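Long-range contact in endoglucanase A (Clostridium acetobutylicum, PDB 3IK2), which probably hydrolyses internal beta-1,4-glycosidic bonds of cellulose and related glucans, as a family 44 endoglucanase with a TIM-like barrel: residues 40-45 / 177-182. Sequence-based numbering, arbitrary orientation.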
# COMPACT_ATOMS: atom_id res chain seq x y z
N ASN A 40 0.30 -4.61 12.65
CA ASN A 40 -0.03 -4.72 14.05
C ASN A 40 1.14 -4.94 14.99
O ASN A 40 1.08 -4.51 16.12
CB ASN A 40 -1.07 -5.84 14.24
CG ASN A 40 -2.41 -5.45 13.67
OD1 ASN A 40 -2.62 -4.29 13.33
ND2 ASN A 40 -3.30 -6.43 13.53
N ARG A 41 2.18 -5.61 14.50
CA ARG A 41 3.36 -5.95 15.30
C ARG A 41 4.25 -4.76 15.55
O ARG A 41 5.08 -4.79 16.46
CB ARG A 41 4.18 -7.07 14.65
CG ARG A 41 3.67 -8.51 14.95
CD ARG A 41 4.13 -8.90 16.37
NE ARG A 41 3.84 -10.29 16.76
CZ ARG A 41 4.43 -10.92 17.79
NH1 ARG A 41 5.36 -10.31 18.53
NH2 ARG A 41 4.13 -12.18 18.07
N SER A 42 4.08 -3.71 14.74
CA SER A 42 4.87 -2.48 14.84
C SER A 42 4.59 -1.72 16.11
O SER A 42 5.51 -1.12 16.69
CB SER A 42 4.65 -1.56 13.61
OG SER A 42 3.34 -0.98 13.58
N THR A 43 3.35 -1.74 16.58
CA THR A 43 2.92 -0.80 17.65
C THR A 43 3.74 -0.98 18.93
O THR A 43 4.16 0.01 19.58
CB THR A 43 1.43 -0.96 17.97
OG1 THR A 43 0.67 -0.69 16.79
CG2 THR A 43 1.00 -0.03 19.11
N GLY A 44 3.97 -2.24 19.30
CA GLY A 44 4.70 -2.54 20.51
C GLY A 44 6.10 -3.10 20.29
O GLY A 44 6.69 -3.66 21.23
N TYR A 45 6.62 -2.94 19.07
CA TYR A 45 8.03 -3.24 18.76
C TYR A 45 9.01 -2.32 19.49
O TYR A 45 8.95 -1.08 19.39
CB TYR A 45 8.31 -3.20 17.25
CG TYR A 45 9.78 -3.29 16.90
CD1 TYR A 45 10.46 -4.51 16.90
CD2 TYR A 45 10.50 -2.14 16.58
CE1 TYR A 45 11.82 -4.57 16.59
CE2 TYR A 45 11.86 -2.19 16.25
CZ TYR A 45 12.51 -3.40 16.26
OH TYR A 45 13.86 -3.45 15.96
N LEU A 177 3.80 6.52 10.94
CA LEU A 177 3.42 7.00 12.28
C LEU A 177 2.58 5.88 12.96
O LEU A 177 1.34 5.95 13.00
CB LEU A 177 2.64 8.32 12.16
CG LEU A 177 3.35 9.70 11.94
CD1 LEU A 177 4.88 9.68 11.68
CD2 LEU A 177 2.63 10.59 10.95
N ASP A 178 3.29 4.86 13.47
CA ASP A 178 2.64 3.68 14.06
C ASP A 178 1.71 2.98 13.05
O ASP A 178 1.98 2.96 11.85
CB ASP A 178 1.91 4.03 15.39
CG ASP A 178 1.80 2.84 16.33
OD1 ASP A 178 1.05 1.88 15.99
OD2 ASP A 178 2.44 2.87 17.42
N ASN A 179 0.58 2.46 13.53
CA ASN A 179 -0.28 1.63 12.71
C ASN A 179 -1.69 1.56 13.25
O ASN A 179 -1.88 1.30 14.42
CB ASN A 179 0.29 0.22 12.65
CG ASN A 179 -0.55 -0.71 11.81
OD1 ASN A 179 -0.57 -0.59 10.59
ND2 ASN A 179 -1.24 -1.65 12.45
N GLU A 180 -2.68 1.76 12.39
CA GLU A 180 -4.10 1.61 12.79
C GLU A 180 -4.46 2.06 14.22
O GLU A 180 -4.96 1.27 15.03
CB GLU A 180 -4.59 0.18 12.53
CG GLU A 180 -4.42 -0.21 11.07
CD GLU A 180 -4.92 -1.56 10.77
OE1 GLU A 180 -5.38 -2.26 11.71
OE2 GLU A 180 -4.87 -1.93 9.58
N PRO A 181 -4.26 3.36 14.50
CA PRO A 181 -4.40 3.96 15.82
C PRO A 181 -5.81 3.85 16.45
O PRO A 181 -5.92 3.69 17.68
CB PRO A 181 -3.99 5.42 15.59
CG PRO A 181 -4.22 5.64 14.16
CD PRO A 181 -3.87 4.37 13.49
N SER A 182 -6.88 3.93 15.65
CA SER A 182 -8.23 3.78 16.19
C SER A 182 -8.51 2.32 16.61
O SER A 182 -9.47 2.04 17.33
CB SER A 182 -9.29 4.31 15.21
OG SER A 182 -9.61 3.40 14.17
O HOH W 1 -4.76 -3.00 14.25
O HOH W 2 -1.29 -1.83 15.38
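T43 and D178 make the direct hydrogen bond of this contact, a case of two barrel loops joined by polar side chains and water. The hydroxyl OG1 of T43 donates at 2.7 Å to the syn lone pair of D178 OD1, the side of the other carboxylate oxygen, while CG2 of T43 lies 3.7 Å from OD2 of D178; the two side chains cross at about a right angle. OD1 of D178 also takes a weak bond from the N-H of N179, and its OD2 accepts from the backbone of A105, so both carboxylate oxygens are gripped. Water carries further polar links: one molecule donates to OG1 of T43 and accepts from ND2 of N179 at 2.9 Å; a second donates to both OD1 of N40 and OE1 of E180. The loops follow strands 34-37 and 174-177, the second and fourth of the eight-stranded parallel barrel, at their C-terminal ends, where TIM-barrel enzymes carry their active sites. N179-E180 matches the Asn-Glu pair that follows the fourth strand in clan GH-A glycosidases, whose glutamate there is the acid/base; E180, bonded through OE2 to H277, is probably its counterpart. With CG anti to the backbone N (chi1 -180°), N179 brings ND2 to 3.1 Å from OD1 of N40, whose ND2 is bonded to D57; the two amide planes are 63° apart. In the packing beside them, CB of N179 sits 3.4 Å from OG of S42.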